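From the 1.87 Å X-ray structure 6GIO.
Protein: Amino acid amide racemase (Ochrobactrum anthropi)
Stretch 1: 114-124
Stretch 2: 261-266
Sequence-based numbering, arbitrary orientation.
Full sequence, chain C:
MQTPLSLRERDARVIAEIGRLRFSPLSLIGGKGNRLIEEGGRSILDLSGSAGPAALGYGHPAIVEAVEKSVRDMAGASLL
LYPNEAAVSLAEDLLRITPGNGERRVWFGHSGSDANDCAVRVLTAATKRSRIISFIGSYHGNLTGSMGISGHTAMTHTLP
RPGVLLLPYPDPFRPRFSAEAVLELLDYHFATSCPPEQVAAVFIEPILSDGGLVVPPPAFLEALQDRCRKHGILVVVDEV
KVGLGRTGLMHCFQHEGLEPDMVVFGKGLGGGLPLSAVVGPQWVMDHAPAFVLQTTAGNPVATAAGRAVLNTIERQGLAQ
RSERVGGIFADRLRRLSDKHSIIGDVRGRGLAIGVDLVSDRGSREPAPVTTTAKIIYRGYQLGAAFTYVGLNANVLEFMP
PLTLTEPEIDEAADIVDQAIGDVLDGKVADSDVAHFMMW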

# COMPACT_ATOMS: atom_id res chain seq x y z
N ASP C 114 4.32 1.08 -3.94
CA ASP C 114 4.50 2.22 -3.03
C ASP C 114 6.02 2.43 -2.68
O ASP C 114 6.47 3.58 -2.49
CB ASP C 114 3.53 2.21 -1.81
CG ASP C 114 3.84 1.17 -0.67
OD1 ASP C 114 4.96 0.67 -0.53
OD2 ASP C 114 2.92 0.91 0.17
N ALA C 115 6.78 1.34 -2.71
CA ALA C 115 8.23 1.38 -2.44
C ALA C 115 8.97 2.05 -3.57
O ALA C 115 9.88 2.89 -3.32
CB ALA C 115 8.76 -0.02 -2.19
N ASN C 116 8.59 1.74 -4.80
CA ASN C 116 9.20 2.44 -5.93
C ASN C 116 8.70 3.90 -6.06
O ASN C 116 9.44 4.78 -6.54
CB ASN C 116 9.01 1.68 -7.26
CG ASN C 116 9.89 0.46 -7.39
OD1 ASN C 116 9.40 -0.65 -7.67
ND2 ASN C 116 11.19 0.64 -7.15
N ASP C 117 7.47 4.16 -5.64
CA ASP C 117 6.98 5.53 -5.62
C ASP C 117 7.82 6.35 -4.62
O ASP C 117 8.27 7.46 -4.91
CB ASP C 117 5.51 5.56 -5.26
CG ASP C 117 4.89 6.92 -5.49
OD1 ASP C 117 5.44 7.73 -6.26
OD2 ASP C 117 3.85 7.19 -4.89
N CYS C 118 8.02 5.77 -3.45
CA CYS C 118 8.90 6.31 -2.44
C CYS C 118 10.26 6.58 -3.04
O CYS C 118 10.78 7.70 -2.95
CB CYS C 118 9.03 5.34 -1.24
SG CYS C 118 10.22 5.98 -0.01
N ALA C 119 10.84 5.55 -3.67
CA ALA C 119 12.19 5.66 -4.20
C ALA C 119 12.24 6.84 -5.15
O ALA C 119 13.10 7.69 -4.98
CB ALA C 119 12.63 4.37 -4.91
N VAL C 120 11.33 6.92 -6.12
CA VAL C 120 11.41 8.03 -7.08
C VAL C 120 11.23 9.41 -6.44
O VAL C 120 11.99 10.36 -6.75
CB VAL C 120 10.47 7.89 -8.33
CG1 VAL C 120 9.00 7.88 -7.97
CG2 VAL C 120 10.75 9.03 -9.29
N ARG C 121 10.28 9.51 -5.51
CA ARG C 121 10.03 10.79 -4.82
C ARG C 121 11.27 11.24 -4.04
O ARG C 121 11.67 12.37 -4.17
CB ARG C 121 8.86 10.64 -3.86
CG ARG C 121 7.51 10.42 -4.52
CD ARG C 121 6.37 10.72 -3.57
NE ARG C 121 6.48 12.00 -2.92
CZ ARG C 121 6.24 12.23 -1.65
NH1 ARG C 121 5.46 11.42 -0.95
NH2 ARG C 121 6.81 13.26 -1.07
N VAL C 122 11.92 10.34 -3.32
CA VAL C 122 12.99 10.75 -2.42
C VAL C 122 14.31 10.87 -3.15
O VAL C 122 15.19 11.67 -2.78
CB VAL C 122 13.09 9.80 -1.19
CG1 VAL C 122 13.64 8.44 -1.57
CG2 VAL C 122 13.91 10.45 -0.08
N LEU C 123 14.49 10.05 -4.18
CA LEU C 123 15.73 10.17 -4.99
C LEU C 123 15.81 11.53 -5.71
O LEU C 123 16.86 12.22 -5.67
CB LEU C 123 15.84 9.04 -5.97
CG LEU C 123 16.17 7.65 -5.43
CD1 LEU C 123 15.74 6.61 -6.46
CD2 LEU C 123 17.66 7.53 -5.15
N THR C 124 14.72 11.94 -6.34
CA THR C 124 14.72 13.22 -7.07
C THR C 124 14.90 14.37 -6.09
O THR C 124 15.74 15.25 -6.31
CB THR C 124 13.46 13.38 -7.90
OG1 THR C 124 12.34 13.10 -7.08
CG2 THR C 124 13.47 12.41 -9.04
N ASP C 261 23.31 1.50 -4.66
CA ASP C 261 23.04 2.49 -3.67
C ASP C 261 21.74 2.21 -2.93
O ASP C 261 21.60 2.56 -1.76
CB ASP C 261 22.97 3.82 -4.42
CG ASP C 261 24.35 4.21 -5.02
OD1 ASP C 261 25.26 4.34 -4.20
OD2 ASP C 261 24.50 4.38 -6.27
N MET C 262 20.77 1.61 -3.62
CA MET C 262 19.44 1.51 -3.05
C MET C 262 18.86 0.21 -3.51
O MET C 262 18.99 -0.14 -4.68
CB MET C 262 18.56 2.69 -3.50
CG MET C 262 17.10 2.65 -3.01
SD MET C 262 16.06 4.08 -3.43
CE MET C 262 16.81 5.30 -2.32
N VAL C 263 18.19 -0.50 -2.59
CA VAL C 263 17.52 -1.73 -2.95
C VAL C 263 16.06 -1.66 -2.53
O VAL C 263 15.76 -1.17 -1.43
CB VAL C 263 18.18 -2.97 -2.30
CG1 VAL C 263 17.49 -4.24 -2.78
CG2 VAL C 263 19.67 -3.04 -2.61
N VAL C 264 15.17 -2.12 -3.42
CA VAL C 264 13.73 -2.11 -3.16
C VAL C 264 13.26 -3.55 -3.02
O VAL C 264 13.59 -4.43 -3.88
CB VAL C 264 12.97 -1.40 -4.30
CG1 VAL C 264 11.44 -1.33 -4.02
CG2 VAL C 264 13.53 0.00 -4.51
N PHE C 265 12.56 -3.83 -1.90
CA PHE C 265 12.07 -5.16 -1.63
C PHE C 265 10.55 -5.20 -1.58
O PHE C 265 9.90 -4.19 -1.27
CB PHE C 265 12.58 -5.66 -0.29
CG PHE C 265 14.09 -5.77 -0.18
CD1 PHE C 265 14.73 -6.91 -0.59
CD2 PHE C 265 14.82 -4.77 0.44
CE1 PHE C 265 16.09 -7.03 -0.44
CE2 PHE C 265 16.19 -4.90 0.62
CZ PHE C 265 16.83 -6.02 0.16
N GLY C 266 9.98 -6.37 -1.86
CA GLY C 266 8.54 -6.53 -1.72
C GLY C 266 8.09 -7.94 -1.90
O GLY C 266 8.83 -8.89 -1.67

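The strand 262-265 lies against one flank of the helix 114-124, the two running nearly antiparallel at 157° with their axes 8.6 Å apart at closest approach. No hydrogen bond crosses between them. The helix satisfies its backbone internally, as in the bonds from Ala 119 N to Ala 115 O and from Leu 123 N to Ala 119 O, both in the usual i to i-4 pattern. The contact between the two elements is mostly packing of apolar side chains, and the stretches together bury 263 Å², both sides summed.

Asp 261, just before the strand, makes no contact with the helix; the residue is partly exposed, and its OD2 is hydrogen-bonded elsewhere in the structure. With Met 262 the packing begins. Its CB points toward the helix, and chi1 and chi2 are both t, so the chain extends before chi3, at m, turns the terminal methyl. The sulfur reaches Ala 119, with Met 262 SD 3.7 Å from Ala 119 CB, and the methyl goes on to Leu 123, with Met 262 CE 3.7 Å from Leu 123 CD2. A long, flexible, unbranched side chain suits this place, because it can touch residues one helical turn apart.

Val 263 follows the alternation of a beta strand and stays out of reach of the helix. Val 264 returns to the contact. Val 264 CA is 6.6 Å from Ala 115 CA, the closest backbone register between the stretches, and here small residues matter: the methyl of Ala 115 lets the strand come near while still filling the space against it, with Ala 115 CB 3.5 Å from Val 264 CG1. The other branch, CG2, faces Ala 119 more distantly, with Val 264 CG2 4.5 Å from Ala 119 CB. The side chain of Asn 116, whose CB points sideways but whose end comes nearer, also lies beside Val 264. A beta-branched residue thus serves twice, favoring the extended backbone and spreading two methyls over the helix surface.

Phe 265 directs its CB away, so its large ring takes no part; its backbone provides the nearest approach, with Phe 265 O 4.4 Å from Ala 115 CB. Gly 266 ends the stretch without touching the helix.

Seen from the helix, Ala 115, Ala 119 and Leu 123 recur every fourth residue and form one apolar stripe facing the strand. The charged Asp 114, Asp 117 and Arg 121 lie off this stripe, where their side chains are hydrogen-bonded elsewhere in the structure.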